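Local coordinates for UDP-N-acetylglucosamine 4,6-dehydratase (Vibrio fischeri, PDB 3PVZ), which probably acts as a lyase on nucleotide-activated N-acetylglucosamine, with NAD held as cofactor in a Rossmann-type domain, at residues A[38-43]-A[50-55]; A[94-99]-A[104-109]; A[147-152]-A[193-198]. One frame throughout, in Å; residues are numbered along the deposited sequence.

Contact 1: A[38-43]-A[50-55]; sequences FLVLGG and AVTKEI. With NAD (nicotinamide-adenine-dinucleotide), chain E.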
loop_
_atom_site.group_PDB
_atom_site.type_symbol
_atom_site.label_atom_id
_atom_site.label_comp_id
_atom_site.label_asym_id
_atom_site.label_seq_id
_atom_site.Cartn_x
_atom_site.Cartn_y
_atom_site.Cartn_z
ATOM N N PHE A 38 -5.406 -15.481 -16.450
ATOM C CA PHE A 38 -4.486 -15.127 -15.389
ATOM C C PHE A 38 -5.125 -14.254 -14.332
ATOM O O PHE A 38 -5.803 -13.253 -14.636
ATOM C CB PHE A 38 -3.230 -14.396 -15.897
ATOM C CG PHE A 38 -2.453 -15.128 -16.938
ATOM C CD1 PHE A 38 -1.279 -15.771 -16.605
ATOM C CD2 PHE A 38 -2.902 -15.202 -18.230
ATOM C CE1 PHE A 38 -0.552 -16.449 -17.551
ATOM C CE2 PHE A 38 -2.204 -15.917 -19.179
ATOM C CZ PHE A 38 -1.023 -16.527 -18.850
ATOM N N LEU A 39 -4.770 -14.557 -13.082
ATOM C CA LEU A 39 -5.077 -13.750 -11.936
ATOM C C LEU A 39 -3.738 -13.313 -11.296
ATOM O O LEU A 39 -2.959 -14.148 -10.963
ATOM C CB LEU A 39 -5.886 -14.602 -10.943
ATOM C CG LEU A 39 -6.214 -13.950 -9.594
ATOM C CD1 LEU A 39 -6.899 -12.490 -9.773
ATOM C CD2 LEU A 39 -7.007 -14.873 -8.706
ATOM N N VAL A 40 -3.500 -12.005 -11.102
ATOM C CA VAL A 40 -2.307 -11.521 -10.454
ATOM C C VAL A 40 -2.698 -10.780 -9.216
ATOM O O VAL A 40 -3.279 -9.678 -9.269
ATOM C CB VAL A 40 -1.488 -10.571 -11.397
ATOM C CG1 VAL A 40 -0.165 -10.156 -10.751
ATOM C CG2 VAL A 40 -1.243 -11.292 -12.725
ATOM N N LEU A 41 -2.311 -11.355 -8.093
ATOM C CA LEU A 41 -2.514 -10.782 -6.801
ATOM C C LEU A 41 -1.298 -9.964 -6.396
ATOM O O LEU A 41 -0.192 -10.343 -6.568
ATOM C CB LEU A 41 -2.711 -11.923 -5.801
ATOM C CG LEU A 41 -3.814 -12.871 -6.227
ATOM C CD1 LEU A 41 -4.047 -13.891 -5.127
ATOM C CD2 LEU A 41 -5.099 -12.102 -6.566
ATOM N N GLY A 42 -1.539 -8.849 -5.759
ATOM C CA GLY A 42 -0.496 -7.873 -5.517
ATOM C C GLY A 42 0.039 -7.329 -6.812
ATOM O O GLY A 42 1.227 -6.913 -6.917
ATOM N N GLY A 43 -0.842 -7.275 -7.795
ATOM C CA GLY A 43 -0.419 -6.910 -9.133
ATOM C C GLY A 43 -0.158 -5.437 -9.317
ATOM O O GLY A 43 0.276 -5.097 -10.365
ATOM N N ALA A 50 5.213 -5.666 -12.951
ATOM C CA ALA A 50 6.139 -6.059 -13.997
ATOM C C ALA A 50 5.647 -7.324 -14.640
ATOM O O ALA A 50 5.700 -7.442 -15.861
ATOM C CB ALA A 50 7.573 -6.229 -13.489
ATOM N N VAL A 51 5.167 -8.267 -13.832
ATOM C CA VAL A 51 4.763 -9.542 -14.409
ATOM C C VAL A 51 3.404 -9.351 -15.137
ATOM O O VAL A 51 3.130 -10.017 -16.147
ATOM C CB VAL A 51 4.691 -10.628 -13.374
ATOM C CG1 VAL A 51 3.508 -10.357 -12.409
ATOM C CG2 VAL A 51 4.570 -12.001 -14.101
ATOM N N THR A 52 2.603 -8.392 -14.674
ATOM C CA THR A 52 1.311 -8.088 -15.310
ATOM C C THR A 52 1.536 -7.543 -16.723
ATOM O O THR A 52 0.878 -7.938 -17.679
ATOM C CB THR A 52 0.484 -7.048 -14.475
ATOM O OG1 THR A 52 0.173 -7.579 -13.177
ATOM C CG2 THR A 52 -0.857 -6.711 -15.186
ATOM N N LYS A 53 2.536 -6.688 -16.845
ATOM C CA LYS A 53 2.941 -6.171 -18.156
ATOM C C LYS A 53 3.504 -7.314 -19.008
ATOM O O LYS A 53 3.092 -7.467 -20.137
ATOM C CB LYS A 53 3.941 -5.079 -18.001
ATOM C CG LYS A 53 3.316 -3.890 -17.303
ATOM C CD LYS A 53 4.056 -2.632 -17.539
ATOM C CE LYS A 53 5.336 -2.605 -16.780
ATOM N NZ LYS A 53 6.021 -1.274 -17.000
ATOM N N GLU A 54 4.371 -8.153 -18.461
ATOM C CA GLU A 54 4.827 -9.279 -19.248
ATOM C C GLU A 54 3.705 -10.128 -19.799
ATOM O O GLU A 54 3.813 -10.643 -20.889
ATOM C CB GLU A 54 5.827 -10.169 -18.491
ATOM C CG GLU A 54 7.125 -9.507 -18.219
ATOM C CD GLU A 54 7.849 -9.107 -19.484
ATOM O OE1 GLU A 54 8.152 -10.015 -20.275
ATOM O OE2 GLU A 54 8.170 -7.919 -19.658
ATOM N N ILE A 55 2.628 -10.263 -19.069
ATOM C CA ILE A 55 1.490 -11.044 -19.523
ATOM C C ILE A 55 0.715 -10.224 -20.568
ATOM O O ILE A 55 0.437 -10.682 -21.682
ATOM C CB ILE A 55 0.560 -11.464 -18.315
ATOM C CG1 ILE A 55 1.338 -12.312 -17.325
ATOM C CG2 ILE A 55 -0.738 -12.137 -18.831
ATOM C CD1 ILE A 55 0.513 -12.790 -16.029
HETATM P PA NAD E . 5.624 -4.412 -3.103
HETATM O O1A NAD E . 5.486 -3.747 -1.772
HETATM O O2A NAD E . 5.934 -3.394 -4.159
HETATM O O5B NAD E . 4.220 -4.921 -3.648
HETATM C C5B NAD E . 3.476 -5.786 -2.763
HETATM C C4B NAD E . 2.032 -5.600 -3.242
HETATM O O4B NAD E . 1.118 -6.397 -2.518
HETATM C C3B NAD E . 1.596 -4.111 -3.065
HETATM O O3B NAD E . 1.093 -3.576 -4.272
HETATM C C2B NAD E . 0.514 -4.207 -1.964
HETATM O O2B NAD E . -0.442 -3.154 -1.983
HETATM C C1B NAD E . -0.028 -5.614 -2.309
HETATM N N9A NAD E . -0.754 -6.181 -1.183
HETATM C C8A NAD E . -0.308 -6.345 0.071
HETATM N N7A NAD E . -1.232 -6.827 0.836
HETATM C C5A NAD E . -2.315 -7.079 0.038
HETATM C C6A NAD E . -3.594 -7.577 0.261
HETATM N N6A NAD E . -3.887 -8.016 1.529
HETATM N N1A NAD E . -4.463 -7.664 -0.742
HETATM C C2A NAD E . -4.139 -7.244 -1.960
HETATM N N3A NAD E . -2.953 -6.743 -2.204
HETATM C C4A NAD E . -2.035 -6.651 -1.252
HETATM O O3 NAD E . 6.703 -5.600 -2.984
HETATM P PN NAD E . 7.502 -6.083 -4.318
HETATM O O1N NAD E . 8.849 -5.384 -4.395
HETATM O O2N NAD E . 6.808 -6.080 -5.617
HETATM O O5D NAD E . 7.941 -7.592 -3.809
HETATM C C5D NAD E . 6.874 -8.518 -3.945
HETATM C C4D NAD E . 7.326 -9.883 -3.413
HETATM O O4D NAD E . 8.682 -10.180 -3.876
HETATM C C3D NAD E . 7.412 -9.845 -1.871
HETATM O O3D NAD E . 7.195 -11.138 -1.263
HETATM C C2D NAD E . 8.899 -9.505 -1.621
HETATM O O2D NAD E . 9.354 -9.939 -0.330
HETATM C C1D NAD E . 9.575 -10.305 -2.734
HETATM N N1N NAD E . 10.930 -9.818 -3.032
HETATM C C2N NAD E . 11.075 -8.558 -3.462
HETATM C C3N NAD E . 12.321 -8.054 -3.772
HETATM C C7N NAD E . 12.503 -6.663 -4.218
HETATM O O7N NAD E . 13.661 -6.291 -4.391
HETATM N N7N NAD E . 11.480 -5.814 -4.400
HETATM C C4N NAD E . 13.459 -8.887 -3.633
HETATM C C5N NAD E . 13.265 -10.189 -3.202
HETATM C C6N NAD E . 11.979 -10.634 -2.894
#

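Contact 2: A[94-99]-A[104-109]; sequences FALDIG and DAFIKA. With NA (sodium ion), chain J; NAD (nicotinamide-adenine-dinucleotide), chain E.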
loop_
_atom_site.group_PDB
_atom_site.type_symbol
_atom_site.label_atom_id
_atom_site.label_comp_id
_atom_site.label_asym_id
_atom_site.label_seq_id
_atom_site.Cartn_x
_atom_site.Cartn_y
_atom_site.Cartn_z
ATOM N N PHE A 94 -9.113 -4.690 -9.833
ATOM C CA PHE A 94 -9.995 -4.763 -8.682
ATOM C C PHE A 94 -9.151 -4.380 -7.494
ATOM O O PHE A 94 -8.200 -5.095 -7.138
ATOM C CB PHE A 94 -10.501 -6.252 -8.453
ATOM C CG PHE A 94 -11.315 -6.820 -9.615
ATOM C CD1 PHE A 94 -12.670 -6.604 -9.696
ATOM C CD2 PHE A 94 -10.694 -7.507 -10.650
ATOM C CE1 PHE A 94 -13.409 -7.055 -10.779
ATOM C CE2 PHE A 94 -11.396 -7.998 -11.716
ATOM C CZ PHE A 94 -12.777 -7.783 -11.796
ATOM N N ALA A 95 -9.520 -3.298 -6.824
ATOM C CA ALA A 95 -8.742 -2.792 -5.689
ATOM C C ALA A 95 -9.218 -3.458 -4.411
ATOM O O ALA A 95 -9.825 -2.813 -3.563
ATOM C CB ALA A 95 -8.884 -1.240 -5.579
ATOM N N LEU A 96 -8.936 -4.742 -4.281
ATOM C CA LEU A 96 -9.455 -5.551 -3.198
ATOM C C LEU A 96 -8.290 -6.047 -2.310
ATOM O O LEU A 96 -7.145 -6.185 -2.761
ATOM C CB LEU A 96 -10.193 -6.736 -3.784
ATOM C CG LEU A 96 -11.434 -6.570 -4.668
ATOM C CD1 LEU A 96 -11.947 -7.989 -5.163
ATOM C CD2 LEU A 96 -12.468 -5.836 -3.919
ATOM N N ASP A 97 -8.588 -6.204 -1.036
ATOM C CA ASP A 97 -7.740 -6.817 -0.088
ATOM C C ASP A 97 -8.062 -8.320 -0.109
ATOM O O ASP A 97 -9.212 -8.728 0.083
ATOM C CB ASP A 97 -8.077 -6.256 1.277
ATOM C CG ASP A 97 -7.157 -6.779 2.381
ATOM O OD1 ASP A 97 -6.875 -8.019 2.438
ATOM O OD2 ASP A 97 -6.721 -5.935 3.208
ATOM N N ILE A 98 -7.047 -9.134 -0.290
ATOM C CA ILE A 98 -7.226 -10.573 -0.503
ATOM C C ILE A 98 -7.830 -11.269 0.754
ATOM O O ILE A 98 -8.468 -12.335 0.641
ATOM C CB ILE A 98 -5.878 -11.169 -0.852
ATOM C CG1 ILE A 98 -5.428 -10.678 -2.225
ATOM C CG2 ILE A 98 -5.882 -12.705 -0.828
ATOM C CD1 ILE A 98 -3.902 -10.892 -2.430
ATOM N N GLY A 99 -7.610 -10.692 1.932
ATOM C CA GLY A 99 -8.182 -11.207 3.176
ATOM C C GLY A 99 -9.667 -10.937 3.410
ATOM O O GLY A 99 -10.204 -11.335 4.420
ATOM N N ASP A 104 -13.513 -12.630 -1.314
ATOM C CA ASP A 104 -14.048 -14.012 -1.310
ATOM C C ASP A 104 -15.321 -14.098 -2.173
ATOM O O ASP A 104 -15.586 -15.133 -2.818
ATOM C CB ASP A 104 -14.338 -14.436 0.103
ATOM C CG ASP A 104 -13.052 -14.804 0.885
ATOM O OD1 ASP A 104 -11.951 -14.886 0.284
ATOM O OD2 ASP A 104 -13.172 -15.060 2.088
ATOM N N ALA A 105 -16.065 -13.006 -2.203
ATOM C CA ALA A 105 -17.267 -12.919 -3.019
ATOM C C ALA A 105 -16.860 -12.761 -4.502
ATOM O O ALA A 105 -17.526 -13.304 -5.357
ATOM C CB ALA A 105 -18.189 -11.743 -2.560
ATOM N N PHE A 106 -15.735 -12.095 -4.765
ATOM C CA PHE A 106 -15.162 -11.996 -6.126
ATOM C C PHE A 106 -14.762 -13.377 -6.621
ATOM O O PHE A 106 -15.051 -13.718 -7.737
ATOM C CB PHE A 106 -14.004 -10.988 -6.092
ATOM C CG PHE A 106 -13.004 -11.089 -7.202
ATOM C CD1 PHE A 106 -13.208 -10.451 -8.383
ATOM C CD2 PHE A 106 -11.773 -11.665 -7.003
ATOM C CE1 PHE A 106 -12.232 -10.462 -9.390
ATOM C CE2 PHE A 106 -10.792 -11.667 -8.032
ATOM C CZ PHE A 106 -11.051 -11.100 -9.205
ATOM N N ILE A 107 -14.154 -14.189 -5.777
ATOM C CA ILE A 107 -13.775 -15.555 -6.153
ATOM C C ILE A 107 -14.988 -16.446 -6.280
ATOM O O ILE A 107 -15.076 -17.192 -7.188
ATOM C CB ILE A 107 -12.815 -16.165 -5.143
ATOM C CG1 ILE A 107 -11.514 -15.359 -5.193
ATOM C CG2 ILE A 107 -12.591 -17.725 -5.401
ATOM C CD1 ILE A 107 -10.698 -15.506 -6.456
ATOM N N LYS A 108 -15.944 -16.331 -5.401
ATOM C CA LYS A 108 -17.164 -17.160 -5.504
ATOM C C LYS A 108 -17.950 -16.876 -6.817
ATOM O O LYS A 108 -18.484 -17.781 -7.457
ATOM C CB LYS A 108 -18.043 -16.874 -4.298
ATOM C CG LYS A 108 -19.206 -17.784 -4.153
ATOM C CD LYS A 108 -20.092 -17.411 -2.980
ATOM C CE LYS A 108 -21.352 -18.288 -3.020
ATOM N NZ LYS A 108 -22.444 -17.666 -3.735
ATOM N N ALA A 109 -18.000 -15.599 -7.223
ATOM C CA ALA A 109 -18.710 -15.254 -8.425
ATOM C C ALA A 109 -17.949 -15.748 -9.663
ATOM O O ALA A 109 -18.547 -16.073 -10.679
ATOM C CB ALA A 109 -18.980 -13.702 -8.492
HETATM NA NA NA J . -19.717 -18.070 -11.588
HETATM P PA NAD E . 5.624 -4.412 -3.103
HETATM O O1A NAD E . 5.486 -3.747 -1.772
HETATM O O2A NAD E . 5.934 -3.394 -4.159
HETATM O O5B NAD E . 4.220 -4.921 -3.648
HETATM C C5B NAD E . 3.476 -5.786 -2.763
HETATM C C4B NAD E . 2.032 -5.600 -3.242
HETATM O O4B NAD E . 1.118 -6.397 -2.518
HETATM C C3B NAD E . 1.596 -4.111 -3.065
HETATM O O3B NAD E . 1.093 -3.576 -4.272
HETATM C C2B NAD E . 0.514 -4.207 -1.964
HETATM O O2B NAD E . -0.442 -3.154 -1.983
HETATM C C1B NAD E . -0.028 -5.614 -2.309
HETATM N N9A NAD E . -0.754 -6.181 -1.183
HETATM C C8A NAD E . -0.308 -6.345 0.071
HETATM N N7A NAD E . -1.232 -6.827 0.836
HETATM C C5A NAD E . -2.315 -7.079 0.038
HETATM C C6A NAD E . -3.594 -7.577 0.261
HETATM N N6A NAD E . -3.887 -8.016 1.529
HETATM N N1A NAD E . -4.463 -7.664 -0.742
HETATM C C2A NAD E . -4.139 -7.244 -1.960
HETATM N N3A NAD E . -2.953 -6.743 -2.204
HETATM C C4A NAD E . -2.035 -6.651 -1.252
HETATM O O3 NAD E . 6.703 -5.600 -2.984
HETATM P PN NAD E . 7.502 -6.083 -4.318
HETATM O O1N NAD E . 8.849 -5.384 -4.395
HETATM O O2N NAD E . 6.808 -6.080 -5.617
HETATM O O5D NAD E . 7.941 -7.592 -3.809
HETATM C C5D NAD E . 6.874 -8.518 -3.945
HETATM C C4D NAD E . 7.326 -9.883 -3.413
HETATM O O4D NAD E . 8.682 -10.180 -3.876
HETATM C C3D NAD E . 7.412 -9.845 -1.871
HETATM O O3D NAD E . 7.195 -11.138 -1.263
HETATM C C2D NAD E . 8.899 -9.505 -1.621
HETATM O O2D NAD E . 9.354 -9.939 -0.330
HETATM C C1D NAD E . 9.575 -10.305 -2.734
HETATM N N1N NAD E . 10.930 -9.818 -3.032
HETATM C C2N NAD E . 11.075 -8.558 -3.462
HETATM C C3N NAD E . 12.321 -8.054 -3.772
HETATM C C7N NAD E . 12.503 -6.663 -4.218
HETATM O O7N NAD E . 13.661 -6.291 -4.391
HETATM N N7N NAD E . 11.480 -5.814 -4.400
HETATM C C4N NAD E . 13.459 -8.887 -3.633
HETATM C C5N NAD E . 13.265 -10.189 -3.202
HETATM C C6N NAD E . 11.979 -10.634 -2.894
HETATM O O HOH W 1 -12.763 -12.948 4.735
HETATM O O HOH W 2 -17.894 -18.756 -10.189
#

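Contact 3: A[147-152]-A[193-198]; sequences KTIQQS and IAISTA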
loop_
_atom_site.group_PDB
_atom_site.type_symbol
_atom_site.label_atom_id
_atom_site.label_comp_id
_atom_site.label_asym_id
_atom_site.label_seq_id
_atom_site.Cartn_x
_atom_site.Cartn_y
_atom_site.Cartn_z
ATOM N N LYS A 147 -5.061 -19.656 1.706
ATOM C CA LYS A 147 -6.442 -19.549 1.236
ATOM C C LYS A 147 -6.562 -19.393 -0.291
ATOM O O LYS A 147 -7.389 -20.035 -0.908
ATOM C CB LYS A 147 -7.189 -18.391 1.940
ATOM C CG LYS A 147 -8.669 -18.230 1.449
ATOM C CD LYS A 147 -9.315 -16.985 1.983
ATOM C CE LYS A 147 -8.809 -15.720 1.262
ATOM N NZ LYS A 147 -9.588 -14.531 1.833
ATOM N N THR A 148 -5.783 -18.514 -0.900
ATOM C CA THR A 148 -5.905 -18.262 -2.349
ATOM C C THR A 148 -5.403 -19.517 -3.122
ATOM O O THR A 148 -5.859 -19.833 -4.194
ATOM C CB THR A 148 -5.121 -17.051 -2.769
ATOM O OG1 THR A 148 -3.769 -17.184 -2.306
ATOM C CG2 THR A 148 -5.756 -15.660 -2.223
ATOM N N ILE A 149 -4.450 -20.231 -2.579
ATOM C CA ILE A 149 -4.121 -21.544 -3.163
ATOM C C ILE A 149 -5.337 -22.515 -3.110
ATOM O O ILE A 149 -5.673 -23.157 -4.124
ATOM C CB ILE A 149 -2.894 -22.221 -2.508
ATOM C CG1 ILE A 149 -1.650 -21.335 -2.678
ATOM C CG2 ILE A 149 -2.602 -23.574 -3.200
ATOM C CD1 ILE A 149 -0.486 -21.761 -1.812
ATOM N N GLN A 150 -6.004 -22.597 -1.964
ATOM C CA GLN A 150 -7.181 -23.480 -1.826
ATOM C C GLN A 150 -8.290 -23.064 -2.794
ATOM O O GLN A 150 -8.893 -23.903 -3.470
ATOM C CB GLN A 150 -7.698 -23.526 -0.363
ATOM C CG GLN A 150 -8.864 -24.490 -0.188
ATOM C CD GLN A 150 -8.402 -25.954 -0.322
ATOM O OE1 GLN A 150 -7.455 -26.323 0.304
ATOM N NE2 GLN A 150 -9.044 -26.743 -1.173
ATOM N N GLN A 151 -8.486 -21.735 -2.967
ATOM C CA GLN A 151 -9.478 -21.254 -3.881
ATOM C C GLN A 151 -9.069 -21.583 -5.323
ATOM O O GLN A 151 -9.917 -21.782 -6.194
ATOM C CB GLN A 151 -9.667 -19.752 -3.695
ATOM C CG GLN A 151 -10.173 -19.386 -2.346
ATOM C CD GLN A 151 -10.200 -17.901 -2.149
ATOM O OE1 GLN A 151 -9.343 -17.177 -2.657
ATOM N NE2 GLN A 151 -11.161 -17.440 -1.399
ATOM N N SER A 152 -7.780 -21.603 -5.592
ATOM C CA SER A 152 -7.300 -21.984 -6.904
ATOM C C SER A 152 -7.510 -23.506 -7.186
ATOM O O SER A 152 -7.917 -23.874 -8.308
ATOM C CB SER A 152 -5.822 -21.617 -7.030
ATOM O OG SER A 152 -5.622 -20.211 -6.901
ATOM N N ILE A 193 -1.857 -29.192 -6.137
ATOM C CA ILE A 193 -1.750 -28.356 -7.315
ATOM C C ILE A 193 -0.277 -28.064 -7.514
ATOM O O ILE A 193 0.466 -27.963 -6.545
ATOM C CB ILE A 193 -2.533 -27.016 -7.114
ATOM C CG1 ILE A 193 -2.590 -26.189 -8.407
ATOM C CG2 ILE A 193 -1.913 -26.206 -6.020
ATOM C CD1 ILE A 193 -3.552 -24.969 -8.328
ATOM N N ALA A 194 0.130 -27.961 -8.775
ATOM C CA ALA A 194 1.435 -27.475 -9.151
ATOM C C ALA A 194 1.709 -26.028 -8.633
ATOM O O ALA A 194 0.999 -25.068 -8.993
ATOM C CB ALA A 194 1.595 -27.532 -10.683
ATOM N N ILE A 195 2.760 -25.903 -7.822
ATOM C CA ILE A 195 3.216 -24.629 -7.287
ATOM C C ILE A 195 4.675 -24.412 -7.674
ATOM O O ILE A 195 5.533 -25.285 -7.447
ATOM C CB ILE A 195 3.116 -24.598 -5.729
ATOM C CG1 ILE A 195 1.674 -24.846 -5.277
ATOM C CG2 ILE A 195 3.588 -23.248 -5.172
ATOM C CD1 ILE A 195 1.463 -24.864 -3.763
ATOM N N SER A 196 4.991 -23.266 -8.252
ATOM C CA SER A 196 6.391 -22.931 -8.483
ATOM C C SER A 196 6.669 -21.527 -7.968
ATOM O O SER A 196 5.739 -20.731 -7.873
ATOM C CB SER A 196 6.755 -23.074 -9.968
ATOM O OG SER A 196 6.310 -21.991 -10.777
ATOM N N THR A 197 7.935 -21.218 -7.652
ATOM C CA THR A 197 8.268 -19.897 -7.124
ATOM C C THR A 197 9.461 -19.267 -7.850
ATOM O O THR A 197 9.967 -19.805 -8.830
ATOM C CB THR A 197 8.564 -19.947 -5.606
ATOM O OG1 THR A 197 9.771 -20.659 -5.393
ATOM C CG2 THR A 197 7.463 -20.659 -4.800
ATOM N N ALA A 198 9.839 -18.073 -7.401
ATOM C CA ALA A 198 11.058 -17.433 -7.786
ATOM C C ALA A 198 11.792 -16.877 -6.579
ATOM O O ALA A 198 11.194 -16.518 -5.591
ATOM C CB ALA A 198 10.792 -16.375 -8.751
#

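Contact 1: A[38-43]-A[50-55]
Ile55 meets Phe38 with both of its branches. Ile55 CG2 makes a CH-pi contact over one face of the ring, 3.9 Å from the Phe38 centroid and 16° off the normal. Beside it, Ile55 CD1 reaches Phe38 CD1 at 3.5 Å. The first torsion of Ile55 (chi1 -60°) sets CG2 anti to the backbone N and CG1 beside it, so that both branches come down on the same face, CG2 over the ring and CD1 beyond its rim. Val40 forks between three partners: its CG1 sits 4.0 Å from Val51 CG1 and 3.6 Å from Thr52 OG1, whereas Val40 CG2 passes Ile55 CD1 in the opposite direction. The Thr52 hydroxyl is already engaged, bonded to Gly48 O within its own helix, so it meets Val40 as a packing surface. Gly43 O lies 3.8 Å from Thr52 OG1, and Gly42 CA is 3.7 Å from NAD O4B. This is the strand-turn-helix start of a Rossmann fold; the axes of strand 38-41 and helix 50-55 run nearly antiparallel, at 164°. Helix 46-56 packs against the sheet beside strands 62-66 and 115-118, with Val51 also touching Leu117 of strand 115-118 and Cys244 of helix 237-250.

Contact 2: A[94-99]-A[104-109]
Phe94 and Phe106 form an edge-to-face pair, with ring centroids 4.5 Å apart and planes at 52°. The edge belongs to Phe106, whose CE1 stands 3.4 Å above the Phe94 plane over the middle of the ring, close to every ring carbon. The first torsion of Phe106 (chi1 159°) throws its ring away from the backbone N and across to the loop. Aliphatic packing follows: Leu96 CD1 lies 3.8 Å from Phe106 CB and comes obliquely to that ring. Phe94 and Leu96 thus meet Phe106 from the same side, Leu96 nearer the CB end and Phe94 at CE1, with His64 and Val66 of strand 62-66 also against it.

The loop joins strand 90-94, at the edge of the main Rossmann sheet, to helix 101-109, and one backbone amide and the Asp97 carboxylate meet the adenine of NAD. Ile98 N donates to NAD N1A at 3.0 Å, and NAD N6A gives a weak bond to Asp97 OD1. The same oxygen accepts from Gly99 N at 2.8 Å through its anti lone pair, an Asx turn that fixes the carboxylate beside the base.

No direct hydrogen bond crosses between the segments. A water donates to Gly99 O and, weakly, to Asp104 OD2, while Lys147 of helix 131-154 joins Asp104 OD1 by a salt bridge and, probably by a hydrogen bond, Ile98 O. At the far end of the helix, Ala109 O binds a sodium ion at 2.5 Å.

Contact 3: A[147-152]-A[193-198]
Ile149 and Ile193 present their branches to each other through different first torsions. In Ile149 (chi1 -60°), CG1 lies beside the backbone N and CG2 anti to it, so the two branches diverge from the helix toward two separate partners. In Ile193 (chi1 -173°), CG1 takes the extended place opposite the backbone N, which leaves CG2 between the N and the carbonyl carbon. The methyls that result, Ile149 CG2 and Ile193 CG2, stand 3.9 Å apart where the side chains meet at a slant. The other arm of Ile149 runs out to CD1, which lies 4.2 Å from Ile195 CD1, those two side chains crossing at about a right angle.

Ser152, one turn further along the helix, adds only its methylene: CB is 4.3 Å from Ile193 CD1. Its hydroxyl turns back along the helix instead, and Ser152 OG donates to Thr148 O at 2.7 Å. Thr148 O also takes the ordinary helical bond from Ser152 N at 3.0 Å, the two donors arriving from opposite faces of the carbonyl plane. A buried hydroxyl is thereby satisfied without any partner on the strand.

This is helix-on-sheet packing of the Rossmann domain. Helix 131-154 lies over strands 159-163 and 194-198, with Tyr160 touching both Ile149 and Ser152, and with Leu186 and Lys189 of helix 174-189 also touching Ile149. No hydrogen bond crosses between the two segments. Their cohesion is therefore apolar, made by branched aliphatic ends at ordinary van der Waals separation, while the serine keeps its polar atom within the helix and offers carbon to Ile193.

The three contacts follow one another along the chain, each closing before the next opens, and their centres lie about 15 to 16 Å apart. All belong to the Rossmann-type region. Contacts 1 and 3 pack helices on strands of the same main sheet, one at strand 37-41 and the other at strand 194-198; contact 2 begins at the end of strand 90-94, an edge strand of that sheet within the chain. They meet where Leu41 CB is 3.7 Å from Ile98 CD1, and Leu41 CD1 is 3.8 Å from Thr148 CG2. Contacts 1 and 2 both touch NAD; the helix of contact 3 backs the adenine loop through Thr148 against Ile98 and through Lys147.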